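Local coordinates for BauA (Acinetobacter baumannii, PDB 6HCP), which probably takes up iron across the outer membrane as a TonB-dependent receptor for the ferric form of the siderophore preacinetobactin, at residues P144-L148 and I485-T489; L442-K448 and A460-P466. All blocks are in the same frame, centred on the assembly; numbering follows the deposited sequence.

Interaction 1. Residues P144-L148 and I485-T489; sequences PSALL and IEGLT
I485 packs against P144 and S145, just before the short helix that starts at A146. Beyond its CB the chain forks: the CG2 branch meets the carbonyl oxygen of P144 (I485 CG2 to P144 O, 3.3 Å). I485 CG1, anti to the backbone N (chi1 -168°), passes 4.1 Å from S145 CA. The chain stays extended at chi2, which carries the tip, I485 CD1, to 3.7 Å from S145 CA and 3.9 Å from L148 CG. The L148 and I485 side chains cross at about a right angle. One direct hydrogen bond joins the backbones, A146 N to E486 O at 2.8 Å and nearly straight (164°). It ties the first turn of a plug helix to the inner side of the barrel wall, the plug-in-barrel contact of TonB-dependent receptors. Water 1 adds a second link, accepting from E486 N and, weakly, from L147 N. The P144 ring lies against the strand backbone, its CB 3.4 Å from G487 N; G487 has no side chain to keep the proline off. Further along the strand, A146 CB rests 4.0 Å from L488 CG. The carboxylate of E486 turns from the plug segment and bonds to Y484.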
loop_
_atom_site.group_PDB
_atom_site.type_symbol
_atom_site.label_atom_id
_atom_site.label_comp_id
_atom_site.label_asym_id
_atom_site.label_seq_id
_atom_site.Cartn_x
_atom_site.Cartn_y
_atom_site.Cartn_z
ATOM N N PRO A 144 -31.184 -26.857 1.171
ATOM C CA PRO A 144 -31.155 -28.262 0.776
ATOM C C PRO A 144 -32.095 -28.509 -0.406
ATOM O O PRO A 144 -33.002 -27.685 -0.665
ATOM C CB PRO A 144 -31.656 -28.993 2.025
ATOM C CG PRO A 144 -32.481 -27.956 2.757
ATOM C CD PRO A 144 -31.758 -26.652 2.510
ATOM N N SER A 145 -31.892 -29.639 -1.086
ATOM C CA SER A 145 -32.601 -29.888 -2.313
ATOM C C SER A 145 -32.733 -31.387 -2.620
ATOM O O SER A 145 -32.597 -31.777 -3.790
ATOM C CB SER A 145 -31.881 -29.169 -3.439
ATOM O OG SER A 145 -30.586 -29.720 -3.622
ATOM N N ALA A 146 -32.965 -32.237 -1.605
ATOM C CA ALA A 146 -32.928 -33.720 -1.846
ATOM C C ALA A 146 -33.974 -34.145 -2.896
ATOM O O ALA A 146 -33.705 -34.990 -3.750
ATOM C CB ALA A 146 -33.107 -34.493 -0.555
ATOM N N LEU A 147 -35.153 -33.531 -2.887
ATOM C CA LEU A 147 -36.161 -33.905 -3.909
ATOM C C LEU A 147 -35.564 -33.709 -5.306
ATOM O O LEU A 147 -35.708 -34.554 -6.196
ATOM C CB LEU A 147 -37.453 -33.089 -3.755
ATOM C CG LEU A 147 -38.402 -33.219 -4.949
ATOM C CD1 LEU A 147 -38.852 -34.670 -5.130
ATOM C CD2 LEU A 147 -39.593 -32.282 -4.841
ATOM N N LEU A 148 -34.900 -32.569 -5.497
ATOM C CA LEU A 148 -34.399 -32.160 -6.828
ATOM C C LEU A 148 -33.147 -32.941 -7.215
ATOM O O LEU A 148 -32.935 -33.219 -8.387
ATOM C CB LEU A 148 -34.082 -30.664 -6.800
ATOM C CG LEU A 148 -35.181 -29.754 -6.271
ATOM C CD1 LEU A 148 -34.740 -28.301 -6.301
ATOM C CD2 LEU A 148 -36.467 -29.963 -7.054
ATOM N N ILE A 485 -38.672 -28.284 1.661
ATOM C CA ILE A 485 -37.821 -29.279 1.035
ATOM C C ILE A 485 -36.795 -29.757 2.071
ATOM O O ILE A 485 -36.539 -29.096 3.075
ATOM C CB ILE A 485 -37.188 -28.692 -0.240
ATOM C CG1 ILE A 485 -36.525 -29.748 -1.118
ATOM C CG2 ILE A 485 -36.234 -27.557 0.098
ATOM C CD1 ILE A 485 -36.241 -29.277 -2.536
ATOM N N GLU A 486 -36.241 -30.934 1.834
ATOM C CA GLU A 486 -35.356 -31.568 2.789
ATOM C C GLU A 486 -33.973 -31.741 2.163
ATOM O O GLU A 486 -33.812 -31.661 0.967
ATOM C CB GLU A 486 -35.943 -32.910 3.232
ATOM C CG GLU A 486 -37.334 -32.774 3.828
ATOM C CD GLU A 486 -37.967 -34.075 4.316
ATOM O OE1 GLU A 486 -37.506 -35.158 3.904
ATOM O OE2 GLU A 486 -38.906 -33.984 5.153
ATOM N N GLY A 487 -32.995 -31.999 3.030
ATOM C CA GLY A 487 -31.708 -32.516 2.653
ATOM C C GLY A 487 -31.406 -33.787 3.420
ATOM O O GLY A 487 -31.931 -34.001 4.532
ATOM N N LEU A 488 -30.627 -34.670 2.793
ATOM C CA LEU A 488 -30.337 -35.963 3.393
ATOM C C LEU A 488 -28.839 -36.084 3.671
ATOM O O LEU A 488 -27.997 -35.669 2.876
ATOM C CB LEU A 488 -30.816 -37.078 2.462
ATOM C CG LEU A 488 -32.334 -37.185 2.268
ATOM C CD1 LEU A 488 -32.663 -38.332 1.317
ATOM C CD2 LEU A 488 -33.047 -37.362 3.586
ATOM N N THR A 489 -28.532 -36.764 4.775
ATOM C CA THR A 489 -27.176 -37.093 5.160
ATOM C C THR A 489 -27.184 -38.542 5.649
ATOM O O THR A 489 -28.054 -38.915 6.445
ATOM C CB THR A 489 -26.668 -36.154 6.265
ATOM O OG1 THR A 489 -26.897 -34.779 5.920
ATOM C CG2 THR A 489 -25.205 -36.398 6.574
HETATM O O HOH W 1 -36.897 -33.066 -0.220
#

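Interaction 2. Residues L442-K448 and A460-P466. With EDO (1,2-ethanediol), chain Y.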
loop_
_atom_site.group_PDB
_atom_site.type_symbol
_atom_site.label_atom_id
_atom_site.label_comp_id
_atom_site.label_asym_id
_atom_site.label_seq_id
_atom_site.Cartn_x
_atom_site.Cartn_y
_atom_site.Cartn_z
ATOM N N LEU A 442 -41.694 -36.476 -4.702
ATOM C CA LEU A 442 -40.987 -37.216 -3.692
ATOM C C LEU A 442 -39.818 -37.962 -4.317
ATOM O O LEU A 442 -39.772 -38.167 -5.524
ATOM C CB LEU A 442 -41.972 -38.145 -2.976
ATOM C CG LEU A 442 -42.410 -39.387 -3.729
ATOM C CD1 LEU A 442 -41.326 -40.450 -3.716
ATOM C CD2 LEU A 442 -43.687 -39.934 -3.095
ATOM N N ARG A 443 -38.854 -38.326 -3.452
ATOM C CA ARG A 443 -37.720 -39.114 -3.838
ATOM C C ARG A 443 -37.440 -40.163 -2.753
ATOM O O ARG A 443 -37.511 -39.887 -1.575
ATOM C CB ARG A 443 -36.501 -38.223 -4.080
ATOM C CG ARG A 443 -35.233 -38.981 -4.428
ATOM C CD ARG A 443 -34.053 -38.076 -4.806
ATOM N NE ARG A 443 -34.346 -37.176 -5.908
ATOM C CZ ARG A 443 -34.514 -37.540 -7.172
ATOM N NH1 ARG A 443 -34.101 -38.738 -7.575
ATOM N NH2 ARG A 443 -35.086 -36.687 -8.021
ATOM N N HIS A 444 -37.120 -41.370 -3.205
ATOM C CA HIS A 444 -36.754 -42.450 -2.324
ATOM C C HIS A 444 -35.262 -42.691 -2.520
ATOM O O HIS A 444 -34.803 -42.897 -3.634
ATOM C CB HIS A 444 -37.574 -43.727 -2.614
ATOM C CG HIS A 444 -37.302 -44.835 -1.646
ATOM N ND1 HIS A 444 -37.805 -44.815 -0.361
ATOM C CD2 HIS A 444 -36.600 -45.987 -1.770
ATOM C CE1 HIS A 444 -37.348 -45.865 0.295
ATOM N NE2 HIS A 444 -36.655 -46.623 -0.551
ATOM N N GLN A 445 -34.523 -42.613 -1.415
ATOM C CA GLN A 445 -33.059 -42.573 -1.419
ATOM C C GLN A 445 -32.527 -43.767 -0.614
ATOM O O GLN A 445 -32.974 -43.989 0.503
ATOM C CB GLN A 445 -32.588 -41.269 -0.773
ATOM C CG GLN A 445 -31.070 -41.143 -0.676
ATOM C CD GLN A 445 -30.475 -40.724 -1.995
ATOM O OE1 GLN A 445 -30.884 -39.731 -2.604
ATOM N NE2 GLN A 445 -29.501 -41.483 -2.450
ATOM N N THR A 446 -31.524 -44.450 -1.162
ATOM C CA THR A 446 -30.828 -45.500 -0.459
ATOM C C THR A 446 -29.333 -45.170 -0.363
ATOM O O THR A 446 -28.772 -44.608 -1.276
ATOM C CB THR A 446 -31.068 -46.866 -1.126
ATOM O OG1 THR A 446 -32.483 -47.070 -1.176
ATOM C CG2 THR A 446 -30.462 -48.013 -0.346
ATOM N N VAL A 447 -28.672 -45.692 0.676
ATOM C CA VAL A 447 -27.230 -45.512 0.861
ATOM C C VAL A 447 -26.661 -46.717 1.616
ATOM O O VAL A 447 -27.281 -47.239 2.554
ATOM C CB VAL A 447 -26.931 -44.207 1.611
ATOM C CG1 VAL A 447 -27.590 -44.174 2.965
ATOM C CG2 VAL A 447 -25.442 -43.957 1.743
ATOM N N LYS A 448 -25.439 -47.097 1.233
ATOM C CA LYS A 448 -24.672 -48.079 1.963
ATOM C C LYS A 448 -23.192 -47.693 1.923
ATOM O O LYS A 448 -22.655 -47.486 0.848
ATOM C CB LYS A 448 -24.837 -49.470 1.343
ATOM C CG LYS A 448 -24.162 -50.583 2.130
ATOM C CD LYS A 448 -24.431 -51.968 1.591
ATOM C CE LYS A 448 -23.734 -53.011 2.439
ATOM N NZ LYS A 448 -23.875 -54.367 1.870
ATOM N N ALA A 460 -27.445 -51.464 3.983
ATOM C CA ALA A 460 -28.114 -50.342 3.280
ATOM C C ALA A 460 -29.265 -49.819 4.128
ATOM O O ALA A 460 -29.900 -50.569 4.862
ATOM C CB ALA A 460 -28.609 -50.784 1.925
ATOM N N LYS A 461 -29.497 -48.509 4.043
ATOM C CA LYS A 461 -30.614 -47.865 4.696
ATOM C C LYS A 461 -31.262 -46.912 3.685
ATOM O O LYS A 461 -30.621 -46.484 2.731
ATOM C CB LYS A 461 -30.176 -47.105 5.956
ATOM C CG LYS A 461 -29.601 -47.972 7.070
ATOM C CD LYS A 461 -30.600 -48.939 7.686
ATOM C CE LYS A 461 -29.902 -49.977 8.542
ATOM N NZ LYS A 461 -30.860 -50.908 9.168
ATOM N N SER A 462 -32.518 -46.546 3.935
ATOM C CA SER A 462 -33.310 -45.789 2.962
ATOM C C SER A 462 -34.101 -44.723 3.703
ATOM O O SER A 462 -34.431 -44.871 4.905
ATOM C CB SER A 462 -34.250 -46.689 2.169
ATOM O OG SER A 462 -33.514 -47.628 1.412
ATOM N N ALA A 463 -34.543 -43.725 2.935
ATOM C CA ALA A 463 -35.506 -42.765 3.383
ATOM C C ALA A 463 -36.294 -42.240 2.183
ATOM O O ALA A 463 -35.800 -42.249 1.054
ATOM C CB ALA A 463 -34.818 -41.641 4.109
ATOM N N THR A 464 -37.452 -41.658 2.487
ATOM C CA THR A 464 -38.313 -41.045 1.486
ATOM C C THR A 464 -38.504 -39.576 1.848
ATOM O O THR A 464 -38.812 -39.270 2.997
ATOM C CB THR A 464 -39.679 -41.747 1.407
ATOM O OG1 THR A 464 -39.450 -43.141 1.216
ATOM C CG2 THR A 464 -40.526 -41.228 0.271
ATOM N N THR A 465 -38.230 -38.693 0.866
ATOM C CA THR A 465 -38.176 -37.276 1.079
ATOM C C THR A 465 -39.173 -36.584 0.150
ATOM O O THR A 465 -39.080 -36.685 -1.064
ATOM C CB THR A 465 -36.736 -36.758 0.919
ATOM O OG1 THR A 465 -36.746 -35.397 1.326
ATOM C CG2 THR A 465 -36.168 -36.902 -0.475
ATOM N N PRO A 466 -40.084 -35.763 0.689
ATOM C CA PRO A 466 -40.992 -34.985 -0.151
ATOM C C PRO A 466 -40.459 -33.566 -0.393
ATOM O O PRO A 466 -39.593 -33.098 0.345
ATOM C CB PRO A 466 -42.258 -34.936 0.706
ATOM C CG PRO A 466 -41.712 -34.859 2.125
ATOM C CD PRO A 466 -40.424 -35.664 2.113
HETATM C C1 EDO Y . -29.032 -53.348 11.496
HETATM O O1 EDO Y . -29.760 -53.364 10.276
HETATM C C2 EDO Y . -28.117 -52.153 11.384
HETATM O O2 EDO Y . -28.829 -50.980 11.921
HETATM O O HOH W 2 -35.638 -48.989 0.185
#
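Two side-chain hydrogen bonds, H444 to T464 and T446 to S462, stand on one face of this antiparallel strand pair, each within a non-hydrogen-bonded pair. H444 ND1 meets T464 OG1 at 2.8 Å, in the plane of the imidazole and at its edge; CG anti to the backbone N (chi1 -175°) swings the ring across toward the 460-466 strand. T446 OG1 and S462 OG are likewise 2.8 Å apart. Water 2, also in the ring plane, bridges H444 NE2 and S462 OG, and the imidazole is thus held at both nitrogens. The backbone pairs R443-T465, Q445-A463 and V447-K461 each exchange two hydrogen bonds; Q445 N to A463 O is the straightest, 2.8 Å and 171°. CA-H...O contacts fill the intervals, such as S462 CA to Q445 O at 3.1 Å. At one end K461 NZ donates to an ethanediol probably left from the crystallisation liquor, to O1 at 2.9 Å and weakly to O2. Among the apolar contacts, R443 CB touches T465 CG2 at 3.9 Å, on the face that also carries Q445 and V447. From there the guanidinium of R443 leads away to L147, S422 and N368, with F51 as its cation-pi partner. L442 CD1 meets T464 CG2 at 4.1 Å on the sheet face that carries H444 and T446. Such antiparallel hairpins, each strand bonded to its next neighbour, make up the wall of the TonB-dependent receptor barrel; here R443 and Q445 reach plug residues.

From the N terminus the chain first lays down the plug segment 144-148, then winds through many barrel strands before 442-448 and 460-466 pair as a hairpin in interaction 2. The next strand, 478-489, returns beside 461-473 and meets the plug helix, closing the long loop of interaction 1; interaction 2 is therefore nested inside it. Their centres are about 11 Å apart, and they join directly: R443 NH2 bonds to L147 O at 2.9 Å, while E486 OE1 meets T465 OG1 at 2.7 Å. The first link ties plug to wall, the second one wall strand to its neighbour. A146 also touches T465, and thus strands 436-451, 461-473 and 478-489 all contact the plug helix.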